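Local atomic coordinates of tRNA (cytosine(38)-C(5))-methyltransferase (Schizosaccharomyces pombe, PDB entry 6FDF), a protein that methylates cytosine 38 in the anticodon loop of tRNA(Asp), using S-adenosyl-L-methionine as methyl donor and leaving S-adenosyl-L-homocysteine. Residues Y25-N28 against P33-I36; E48-N51 against K56-K59; L66-F71 against P113-L118; K77-S82 against L106-V111. All blocks are in the same frame, centred on the assembly; numbering follows the deposited sequence.

Contact 1: residues Y25-N28 against P33-I36; sequences YALN and PADI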
loop_
_atom_site.group_PDB
_atom_site.type_symbol
_atom_site.label_atom_id
_atom_site.label_comp_id
_atom_site.label_asym_id
_atom_site.label_seq_id
_atom_site.Cartn_x
_atom_site.Cartn_y
_atom_site.Cartn_z
ATOM N N TYR A 25 9.608 4.626 2.372
ATOM C CA TYR A 25 9.815 3.994 3.669
ATOM C C TYR A 25 10.332 2.572 3.507
ATOM O O TYR A 25 11.180 2.119 4.286
ATOM C CB TYR A 25 8.523 3.990 4.482
ATOM C CG TYR A 25 8.172 5.319 5.116
ATOM C CD1 TYR A 25 8.986 5.885 6.085
ATOM C CD2 TYR A 25 6.992 5.976 4.784
ATOM C CE1 TYR A 25 8.654 7.090 6.685
ATOM C CE2 TYR A 25 6.653 7.181 5.383
ATOM C CZ TYR A 25 7.487 7.731 6.329
ATOM O OH TYR A 25 7.156 8.931 6.917
ATOM N N ALA A 26 9.834 1.854 2.495
ATOM C CA ALA A 26 10.291 0.487 2.259
ATOM C C ALA A 26 11.734 0.464 1.776
ATOM O O ALA A 26 12.506 -0.426 2.154
ATOM C CB ALA A 26 9.373 -0.205 1.248
ATOM N N LEU A 27 12.119 1.445 0.950
ATOM C CA LEU A 27 13.515 1.566 0.542
ATOM C C LEU A 27 14.415 1.821 1.744
ATOM O O LEU A 27 15.529 1.290 1.821
ATOM C CB LEU A 27 13.666 2.686 -0.491
ATOM C CG LEU A 27 13.164 2.356 -1.901
ATOM C CD1 LEU A 27 12.908 3.640 -2.677
ATOM C CD2 LEU A 27 14.165 1.480 -2.647
ATOM N N ASN A 28 13.945 2.635 2.694
ATOM C CA ASN A 28 14.717 2.893 3.907
ATOM C C ASN A 28 14.935 1.605 4.690
ATOM O O ASN A 28 16.042 1.334 5.165
ATOM C CB ASN A 28 14.006 3.923 4.787
ATOM C CG ASN A 28 13.978 5.316 4.175
ATOM O OD1 ASN A 28 14.699 5.613 3.220
ATOM N ND2 ASN A 28 13.137 6.180 4.733
ATOM N N PRO A 33 20.836 2.328 -0.608
ATOM C CA PRO A 33 21.362 3.687 -0.783
ATOM C C PRO A 33 20.678 4.369 -1.953
ATOM O O PRO A 33 21.210 4.397 -3.066
ATOM C CB PRO A 33 22.854 3.457 -1.047
ATOM C CG PRO A 33 22.915 2.087 -1.646
ATOM C CD PRO A 33 21.820 1.295 -0.980
ATOM N N ALA A 34 19.496 4.925 -1.708
ATOM C CA ALA A 34 18.599 5.354 -2.769
ATOM C C ALA A 34 18.385 6.854 -2.676
ATOM O O ALA A 34 18.155 7.391 -1.588
ATOM C CB ALA A 34 17.256 4.623 -2.692
ATOM N N ASP A 35 18.468 7.522 -3.814
ATOM C CA ASP A 35 18.103 8.925 -3.936
ATOM C C ASP A 35 16.799 8.979 -4.719
ATOM O O ASP A 35 16.792 8.745 -5.931
ATOM C CB ASP A 35 19.206 9.721 -4.628
ATOM C CG ASP A 35 20.560 9.549 -3.959
ATOM O OD1 ASP A 35 20.597 9.332 -2.728
ATOM O OD2 ASP A 35 21.587 9.628 -4.666
ATOM N N ILE A 36 15.693 9.251 -4.023
ATOM C CA ILE A 36 14.427 9.499 -4.705
ATOM C C ILE A 36 14.585 10.801 -5.476
ATOM O O ILE A 36 14.571 11.891 -4.891
ATOM C CB ILE A 36 13.235 9.574 -3.730
ATOM C CG1 ILE A 36 13.116 8.292 -2.906
ATOM C CG2 ILE A 36 11.936 9.826 -4.492
ATOM C CD1 ILE A 36 12.968 7.069 -3.726
#

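Contact 2: residues E48-N51 against K56-K59; sequences EIYN and KLAK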
loop_
_atom_site.group_PDB
_atom_site.type_symbol
_atom_site.label_atom_id
_atom_site.label_comp_id
_atom_site.label_asym_id
_atom_site.label_seq_id
_atom_site.Cartn_x
_atom_site.Cartn_y
_atom_site.Cartn_z
ATOM N N GLU A 48 1.785 16.871 0.554
ATOM C CA GLU A 48 2.072 17.597 1.788
ATOM C C GLU A 48 2.646 16.666 2.852
ATOM O O GLU A 48 3.661 16.986 3.486
ATOM C CB GLU A 48 0.807 18.292 2.293
ATOM C CG GLU A 48 1.013 19.128 3.541
ATOM C CD GLU A 48 -0.232 19.908 3.927
ATOM O OE1 GLU A 48 -0.293 20.408 5.068
ATOM O OE2 GLU A 48 -1.153 20.014 3.088
ATOM N N ILE A 49 2.009 15.507 3.062
ATOM C CA ILE A 49 2.544 14.519 3.998
ATOM C C ILE A 49 3.882 13.983 3.507
ATOM O O ILE A 49 4.828 13.833 4.292
ATOM C CB ILE A 49 1.526 13.381 4.220
ATOM C CG1 ILE A 49 0.212 13.938 4.776
ATOM C CG2 ILE A 49 2.103 12.294 5.125
ATOM C CD1 ILE A 49 0.374 14.626 6.109
ATOM N N TYR A 50 4.001 13.716 2.204
ATOM C CA TYR A 50 5.257 13.177 1.684
ATOM C C TYR A 50 6.412 14.120 2.001
ATOM O O TYR A 50 7.446 13.710 2.543
ATOM C CB TYR A 50 5.166 12.922 0.172
ATOM C CG TYR A 50 6.366 12.153 -0.362
ATOM C CD1 TYR A 50 7.619 12.761 -0.478
ATOM C CD2 TYR A 50 6.253 10.821 -0.734
ATOM C CE1 TYR A 50 8.723 12.054 -0.940
ATOM C CE2 TYR A 50 7.347 10.111 -1.210
ATOM C CZ TYR A 50 8.579 10.731 -1.302
ATOM O OH TYR A 50 9.665 10.023 -1.769
ATOM N N ASN A 51 6.248 15.399 1.663
ATOM C CA ASN A 51 7.351 16.345 1.781
ATOM C C ASN A 51 7.678 16.650 3.236
ATOM O O ASN A 51 8.842 16.912 3.565
ATOM C CB ASN A 51 7.010 17.617 1.010
ATOM C CG ASN A 51 7.022 17.393 -0.489
ATOM O OD1 ASN A 51 7.785 16.573 -0.992
ATOM N ND2 ASN A 51 6.171 18.117 -1.211
ATOM N N LYS A 56 11.460 17.706 0.508
ATOM C CA LYS A 56 10.699 18.265 -0.611
ATOM C C LYS A 56 11.101 17.546 -1.895
ATOM O O LYS A 56 11.927 18.013 -2.685
ATOM C CB LYS A 56 10.912 19.769 -0.708
ATOM C CG LYS A 56 10.573 20.492 0.580
ATOM C CD LYS A 56 10.750 21.990 0.446
ATOM C CE LYS A 56 10.358 22.697 1.732
ATOM N NZ LYS A 56 10.487 24.176 1.601
ATOM N N LEU A 57 10.494 16.377 -2.095
ATOM C CA LEU A 57 10.716 15.551 -3.272
ATOM C C LEU A 57 9.462 15.302 -4.098
ATOM O O LEU A 57 9.585 14.912 -5.266
ATOM C CB LEU A 57 11.311 14.192 -2.871
ATOM C CG LEU A 57 12.626 14.246 -2.089
ATOM C CD1 LEU A 57 12.983 12.849 -1.575
ATOM C CD2 LEU A 57 13.735 14.811 -2.964
ATOM N N ALA A 58 8.272 15.513 -3.536
ATOM C CA ALA A 58 7.023 15.169 -4.206
ATOM C C ALA A 58 6.560 16.345 -5.052
ATOM O O ALA A 58 6.527 17.486 -4.574
ATOM C CB ALA A 58 5.947 14.788 -3.191
ATOM N N LYS A 59 6.204 16.064 -6.303
ATOM C CA LYS A 59 5.725 17.077 -7.232
ATOM C C LYS A 59 4.332 16.745 -7.747
ATOM O O LYS A 59 4.003 15.578 -7.990
ATOM C CB LYS A 59 6.680 17.203 -8.429
ATOM C CG LYS A 59 7.915 18.048 -8.173
ATOM C CD LYS A 59 7.617 19.534 -8.329
ATOM C CE LYS A 59 8.584 20.384 -7.520
ATOM N NZ LYS A 59 7.867 21.330 -6.622
#

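Contact 3: residues L66-F71 against P113-L118; sequences LTAKDF and PHVNNL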
loop_
_atom_site.group_PDB
_atom_site.type_symbol
_atom_site.label_atom_id
_atom_site.label_comp_id
_atom_site.label_asym_id
_atom_site.label_seq_id
_atom_site.Cartn_x
_atom_site.Cartn_y
_atom_site.Cartn_z
ATOM N N LEU A 66 3.234 12.624 -18.605
ATOM C CA LEU A 66 4.674 12.429 -18.660
ATOM C C LEU A 66 5.102 12.009 -20.060
ATOM O O LEU A 66 4.436 11.210 -20.720
ATOM C CB LEU A 66 5.097 11.367 -17.640
ATOM C CG LEU A 66 5.166 11.807 -16.179
ATOM C CD1 LEU A 66 5.323 10.585 -15.271
ATOM C CD2 LEU A 66 6.316 12.778 -15.982
ATOM N N THR A 67 6.225 12.556 -20.509
ATOM C CA THR A 67 6.810 12.242 -21.804
ATOM C C THR A 67 8.137 11.524 -21.623
ATOM O O THR A 67 8.695 11.456 -20.526
ATOM C CB THR A 67 7.049 13.514 -22.614
ATOM O OG1 THR A 67 8.048 14.294 -21.943
ATOM C CG2 THR A 67 5.764 14.318 -22.741
ATOM N N ALA A 68 8.664 11.012 -22.736
ATOM C CA ALA A 68 9.958 10.343 -22.681
ATOM C C ALA A 68 11.052 11.310 -22.254
ATOM O O ALA A 68 11.981 10.921 -21.537
ATOM C CB ALA A 68 10.291 9.720 -24.035
ATOM N N LYS A 69 10.944 12.577 -22.664
ATOM C CA LYS A 69 11.906 13.589 -22.233
ATOM C C LYS A 69 11.851 13.805 -20.724
ATOM O O LYS A 69 12.883 14.075 -20.094
ATOM C CB LYS A 69 11.648 14.902 -22.972
ATOM C CG LYS A 69 11.889 14.821 -24.471
ATOM C CD LYS A 69 11.788 16.193 -25.129
ATOM C CE LYS A 69 12.952 17.086 -24.727
ATOM N NZ LYS A 69 13.067 18.286 -25.603
ATOM N N ASP A 70 10.657 13.717 -20.128
ATOM C CA ASP A 70 10.548 13.788 -18.671
ATOM C C ASP A 70 11.295 12.636 -18.010
ATOM O O ASP A 70 12.093 12.843 -17.086
ATOM C CB ASP A 70 9.080 13.780 -18.238
ATOM C CG ASP A 70 8.318 15.007 -18.703
ATOM O OD1 ASP A 70 8.935 16.089 -18.841
ATOM O OD2 ASP A 70 7.092 14.890 -18.923
ATOM N N PHE A 71 11.033 11.406 -18.460
ATOM C CA PHE A 71 11.732 10.255 -17.897
ATOM C C PHE A 71 13.236 10.345 -18.129
ATOM O O PHE A 71 14.028 9.931 -17.273
ATOM C CB PHE A 71 11.175 8.967 -18.495
ATOM C CG PHE A 71 9.810 8.603 -17.988
ATOM C CD1 PHE A 71 9.634 8.185 -16.681
ATOM C CD2 PHE A 71 8.709 8.668 -18.822
ATOM C CE1 PHE A 71 8.380 7.842 -16.210
ATOM C CE2 PHE A 71 7.449 8.325 -18.358
ATOM C CZ PHE A 71 7.285 7.913 -17.050
ATOM N N PRO A 113 9.144 2.472 -24.018
ATOM C CA PRO A 113 10.058 2.037 -25.092
ATOM C C PRO A 113 10.790 3.179 -25.778
ATOM O O PRO A 113 11.679 2.916 -26.603
ATOM C CB PRO A 113 9.129 1.326 -26.085
ATOM C CG PRO A 113 7.886 1.012 -25.309
ATOM C CD PRO A 113 7.744 2.124 -24.331
ATOM N N HIS A 114 10.445 4.423 -25.474
ATOM C CA HIS A 114 11.029 5.582 -26.133
ATOM C C HIS A 114 12.121 6.253 -25.311
ATOM O O HIS A 114 12.693 7.245 -25.773
ATOM C CB HIS A 114 9.939 6.605 -26.450
ATOM C CG HIS A 114 8.992 6.179 -27.529
ATOM N ND1 HIS A 114 7.811 5.521 -27.261
ATOM C CD2 HIS A 114 9.041 6.332 -28.872
ATOM C CE1 HIS A 114 7.174 5.286 -28.395
ATOM N NE2 HIS A 114 7.900 5.768 -29.387
ATOM N N VAL A 115 12.407 5.769 -24.098
ATOM C CA VAL A 115 13.344 6.475 -23.227
ATOM C C VAL A 115 14.779 6.184 -23.655
ATOM O O VAL A 115 15.079 5.175 -24.297
ATOM C CB VAL A 115 13.122 6.118 -21.745
ATOM C CG1 VAL A 115 11.696 6.473 -21.304
ATOM C CG2 VAL A 115 13.449 4.646 -21.483
ATOM N N ASN A 116 15.681 7.104 -23.299
ATOM C CA ASN A 116 17.090 6.942 -23.652
ATOM C C ASN A 116 17.701 5.733 -22.956
ATOM O O ASN A 116 18.466 4.974 -23.566
ATOM C CB ASN A 116 17.873 8.202 -23.281
ATOM C CG ASN A 116 17.715 9.316 -24.299
ATOM O OD1 ASN A 116 17.641 9.073 -25.501
ATOM N ND2 ASN A 116 17.675 10.551 -23.816
ATOM N N ASN A 117 17.385 5.542 -21.677
ATOM C CA ASN A 117 17.989 4.492 -20.858
ATOM C C ASN A 117 16.882 3.791 -20.078
ATOM O O ASN A 117 16.395 4.324 -19.074
ATOM C CB ASN A 117 19.043 5.065 -19.918
ATOM C CG ASN A 117 20.146 5.788 -20.659
ATOM O OD1 ASN A 117 20.261 7.010 -20.586
ATOM N ND2 ASN A 117 20.960 5.035 -21.384
ATOM N N LEU A 118 16.468 2.628 -20.562
ATOM C CA LEU A 118 15.442 1.858 -19.875
ATOM C C LEU A 118 15.845 1.650 -18.416
ATOM O O LEU A 118 17.017 1.359 -18.135
ATOM C CB LEU A 118 15.245 0.501 -20.553
ATOM C CG LEU A 118 14.593 0.466 -21.931
ATOM C CD1 LEU A 118 14.750 -0.923 -22.530
ATOM C CD2 LEU A 118 13.124 0.829 -21.804
#

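Contact 4: residues K77-S82 against L106-V111; sequences KLWTMS and LNILNV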
loop_
_atom_site.group_PDB
_atom_site.type_symbol
_atom_site.label_atom_id
_atom_site.label_comp_id
_atom_site.label_asym_id
_atom_site.label_seq_id
_atom_site.Cartn_x
_atom_site.Cartn_y
_atom_site.Cartn_z
ATOM N N LYS A 77 17.167 4.581 -12.412
ATOM C CA LYS A 77 17.439 3.183 -12.699
ATOM C C LYS A 77 16.416 2.247 -12.071
ATOM O O LYS A 77 16.275 1.103 -12.524
ATOM C CB LYS A 77 18.851 2.848 -12.215
ATOM C CG LYS A 77 19.349 1.461 -12.562
ATOM C CD LYS A 77 20.817 1.306 -12.170
ATOM C CE LYS A 77 21.762 1.692 -13.309
ATOM N NZ LYS A 77 21.509 3.047 -13.872
ATOM N N LEU A 78 15.707 2.700 -11.042
ATOM C CA LEU A 78 14.570 1.981 -10.480
ATOM C C LEU A 78 13.340 2.869 -10.592
ATOM O O LEU A 78 13.384 4.038 -10.196
ATOM C CB LEU A 78 14.807 1.603 -9.010
ATOM C CG LEU A 78 13.556 1.158 -8.239
ATOM C CD1 LEU A 78 13.008 -0.157 -8.799
ATOM C CD2 LEU A 78 13.832 1.021 -6.746
ATOM N N TRP A 79 12.265 2.336 -11.162
ATOM C CA TRP A 79 10.959 2.983 -11.112
ATOM C C TRP A 79 10.046 2.145 -10.231
ATOM O O TRP A 79 9.955 0.929 -10.423
ATOM C CB TRP A 79 10.305 3.092 -12.492
ATOM C CG TRP A 79 11.008 3.907 -13.527
ATOM C CD1 TRP A 79 12.200 4.566 -13.407
ATOM C CD2 TRP A 79 10.555 4.131 -14.860
ATOM N NE1 TRP A 79 12.510 5.197 -14.595
ATOM C CE2 TRP A 79 11.513 4.942 -15.500
ATOM C CE3 TRP A 79 9.423 3.734 -15.574
ATOM C CZ2 TRP A 79 11.375 5.352 -16.823
ATOM C CZ3 TRP A 79 9.286 4.144 -16.887
ATOM C CH2 TRP A 79 10.258 4.939 -17.499
ATOM N N THR A 80 9.387 2.783 -9.266
ATOM C CA THR A 80 8.343 2.123 -8.489
ATOM C C THR A 80 6.998 2.735 -8.862
ATOM O O THR A 80 6.912 3.919 -9.207
ATOM C CB THR A 80 8.584 2.246 -6.977
ATOM O OG1 THR A 80 8.422 3.613 -6.558
ATOM C CG2 THR A 80 9.978 1.742 -6.602
ATOM N N MET A 81 5.936 1.936 -8.784
ATOM C CA MET A 81 4.627 2.483 -9.110
ATOM C C MET A 81 3.537 1.658 -8.448
ATOM O O MET A 81 3.641 0.431 -8.360
ATOM C CB MET A 81 4.403 2.539 -10.631
ATOM C CG MET A 81 4.611 1.219 -11.348
ATOM S SD MET A 81 4.599 1.401 -13.146
ATOM C CE MET A 81 6.290 1.878 -13.459
ATOM N N SER A 82 2.496 2.354 -7.989
ATOM C CA SER A 82 1.273 1.733 -7.482
ATOM C C SER A 82 0.136 2.357 -8.281
ATOM O O SER A 82 -0.571 3.255 -7.799
ATOM C CB SER A 82 1.114 1.940 -5.973
ATOM O OG SER A 82 0.057 1.138 -5.460
ATOM N N LEU A 106 -1.290 3.364 -18.815
ATOM C CA LEU A 106 -1.045 3.036 -20.212
ATOM C C LEU A 106 -0.083 4.036 -20.836
ATOM O O LEU A 106 0.691 3.678 -21.734
ATOM C CB LEU A 106 -2.360 2.989 -20.985
ATOM C CG LEU A 106 -3.371 1.985 -20.425
ATOM C CD1 LEU A 106 -4.653 1.967 -21.250
ATOM C CD2 LEU A 106 -2.750 0.594 -20.339
ATOM N N ASN A 107 -0.094 5.281 -20.352
ATOM C CA ASN A 107 0.884 6.254 -20.825
ATOM C C ASN A 107 2.296 5.826 -20.451
ATOM O O ASN A 107 3.216 5.932 -21.271
ATOM C CB ASN A 107 0.573 7.643 -20.266
ATOM C CG ASN A 107 1.547 8.699 -20.766
ATOM O OD1 ASN A 107 1.612 8.983 -21.962
ATOM N ND2 ASN A 107 2.308 9.288 -19.847
ATOM N N ILE A 108 2.488 5.328 -19.225
ATOM C CA ILE A 108 3.806 4.825 -18.842
ATOM C C ILE A 108 4.240 3.732 -19.810
ATOM O O ILE A 108 5.376 3.724 -20.296
ATOM C CB ILE A 108 3.802 4.318 -17.388
ATOM C CG1 ILE A 108 3.547 5.470 -16.412
ATOM C CG2 ILE A 108 5.134 3.652 -17.051
ATOM C CD1 ILE A 108 3.247 5.003 -14.997
ATOM N N LEU A 109 3.340 2.786 -20.094
ATOM C CA LEU A 109 3.687 1.667 -20.965
ATOM C C LEU A 109 3.962 2.123 -22.392
ATOM O O LEU A 109 4.795 1.524 -23.084
ATOM C CB LEU A 109 2.565 0.628 -20.972
ATOM C CG LEU A 109 2.155 0.001 -19.638
ATOM C CD1 LEU A 109 1.064 -1.039 -19.865
ATOM C CD2 LEU A 109 3.350 -0.603 -18.923
ATOM N N ASN A 110 3.255 3.161 -22.854
ATOM C CA ASN A 110 3.463 3.690 -24.197
ATOM C C ASN A 110 4.748 4.502 -24.306
ATOM O O ASN A 110 5.342 4.576 -25.389
ATOM C CB ASN A 110 2.274 4.558 -24.606
ATOM C CG ASN A 110 1.125 3.749 -25.168
ATOM O OD1 ASN A 110 1.327 2.699 -25.778
ATOM N ND2 ASN A 110 -0.095 4.244 -24.978
ATOM N N VAL A 111 5.179 5.130 -23.218
ATOM C CA VAL A 111 6.360 5.983 -23.275
ATOM C C VAL A 111 7.645 5.217 -22.962
ATOM O O VAL A 111 8.707 5.548 -23.502
ATOM C CB VAL A 111 6.162 7.174 -22.318
ATOM C CG1 VAL A 111 7.455 7.930 -22.117
ATOM C CG2 VAL A 111 5.056 8.098 -22.837
#

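Contact 1: residues Y25-N28 against P33-I36
Leu-27 presents its forked end to two strand residues at once. Methyl CD1 meets CD1 of Ile-36 at 3.6 Å, methyl against methyl, the closest approach between the two segments. CD2 faces Ala-34 more loosely, 4.4 Å from its CB. Because Leu-27 CD1 also stands 4.5 Å from Ala-34 CB, the small alanine methyl sits almost evenly before the two prongs, whereas the longer isoleucine reaches in to take one of them alone. Ile-36 does so with its CG1 branch, which lies beside the backbone N (chi1 -57°); a second turn of the same sense (chi2 -58°) carries CD1 on to the leucine. The two side chains run at a slant to one another. This is a compact illustration of how a beta-alpha-beta unit closes: helix 22-29 leaves strand 11-16, packs over the sheet, and a short turn returns the chain into strand 34-41, as in the Rossmann-like core of class I methyltransferases. The alternation of the strand decides who takes part. Ala-34 and Ile-36 point their side chains toward the helix, while Asp-35 between them takes the other side and forms a salt bridge through OD1 with Arg-10 NE. Val-13 of the neighbouring strand 11-16 touches Leu-27, Ala-34 and Ile-36 alike, extending the apolar patch across the sheet. Leu-27 also touches Ile-325 of helix 318-328, and Ile-36 has Tyr-50 of helix 44-54 against it.

Contact 2: residues E48-N51 against K56-K59
Asn-51 grips the turn ahead of strand 58-60 through its carboxamide. OD1 accepts two backbone N-H groups: that of Ala-58 at 2.8 Å, nearly straight at 168° and on a lone pair in the carbonyl plane, and that of Leu-57 at 2.9 Å, more bent and reaching OD1 from above that plane. On the other arm, ND2 gives a weak bond of 3.4 Å to Ala-58 O, so the amide grasps Ala-58 at both its N-H and its carbonyl, which limits the rotation of the Asn-51 amide. The contact joins helix 44-54 to strand 58-60 within the beta-alpha-beta unit of strand 34-41, helix 44-54 and strand 58-60, the last an outermost strand of the large sheet. Were this asparagine an alanine, the N-H groups of Leu-57 and Ala-58 would probably lose their shared acceptor, and the turn would be freer to shift. The tight inner side belongs to Tyr-50. With its CG anti to the backbone N (chi1 -171°), the ring comes against the strand and meets Ala-58 CB obliquely, 3.8 Å from CD1, while CE1 lies 3.9 Å from Leu-57 CB. Its hydroxyl is hydrogen-bonded to Glu-15 and His-24. On the outer side the Lys-56 backbone still lies close, its CA 3.4 Å from Asn-51 OD1; the loose part is its side chain, extended from CB outward, which leaves the helix for solvent.

Contact 3: residues L66-F71 against P113-L118
Ala-68 and Val-115 bring the two backbones closest, their CA atoms 5.2 Å apart where the first turn of helix 68-74 passes the loop that follows helix 103-111. At this approach the contact is made by a methyl, two CB atoms and one valine branch. Ala-68 points its methyl at the loop, 3.9 Å from the carbonyl O of His-114. The same Ala-68 CB stands 4.0 Å from His-114 CB. The histidine touches with the root of its side chain; its imidazole leads away, and ND1 is hydrogen-bonded to Asn-110 O at the end of the preceding helix. Val-115 works with one branch. Its CG1, beside the backbone N (chi1 -59°), reaches Phe-71 CB at 3.8 Å and lies 4.5 Å from Ala-68 CB, thus resting against two residues three places apart on one helical face. Phe-71 offers mainly its CB here, for the ring turns from the loop toward the sheet, where it touches Leu-14. Val-111 of helix 103-111 touches both Ala-68 and Phe-71, and the backbone N of Asn-116 is hydrogen-bonded to Asp-72 OD1, adding a polar tie beside this apolar one. On the helix itself, Asp-70 N donates to Thr-67 OG1 at 3.2 Å, and Thr-67 N answers by donating to Asp-70 OD2 at 3.0 Å, meeting it from above the carboxylate plane. Thr-67 is therefore the N-cap, and this reciprocal pair is a capping box, here starting a helix whose first turn packs on the loop leading to strand 121-127.

Contact 4: residues K77-S82 against L106-V111
Trp-79 has the ring of Phe-71 stacked on one face, and takes Ile-108 obliquely at the far end of its benzo ring, where CZ3 lies 4.2 Å from Ile-108 CG2. Strand 78-81 and helix 103-111 are the first two elements of a beta-alpha-beta unit that ends in strand 121-127, and their packing is the familiar one of a Rossmann-like sheet with helices laid over it. Trp-79 and Met-81, two places apart on the strand, both point toward the helix; one methyl of Ile-108, CG2, rests against both, and each of the two side chains runs past the isoleucine in the opposite direction to it. The tryptophan also touches Leu-14, while Met-81 rests on Ile-122 of strand 121-127. At the end of the strand the setting turns polar: Ser-82 touches S-adenosyl-L-homocysteine, and its OG is hydrogen-bonded to Glu-125 OE1. Met-81 sets CG between its backbone N and carbonyl carbon (chi1 54°), then bends at chi3 (84°), which brings the terminal methyl CE to 4.2 Å from the same Ile-108 CG2.

How the contacts relate
Contacts 1, 2 and 4 join helices to one mixed sheet, in its parallel part, while contact 3 flanks it. Contacts 1 and 2 follow each other along the chain and touch, Ile-36 CG2 being 3.6 Å from Tyr-50 OH. Contact 1 also meets contact 4, with Leu-27 CD2 4.1 Å from Leu-78 CD2. Contact 4 is nested within the loop closed by contact 3; their centres are about 10 Å apart, and Asn-107 ND2 is hydrogen-bonded to Leu-66 O. Contact 4 comes nearest the chemistry: Ser-82 lines the cofactor pocket, and the side chain of Met-81 is about 8 Å from that of Cys-85, the predicted active-site residue.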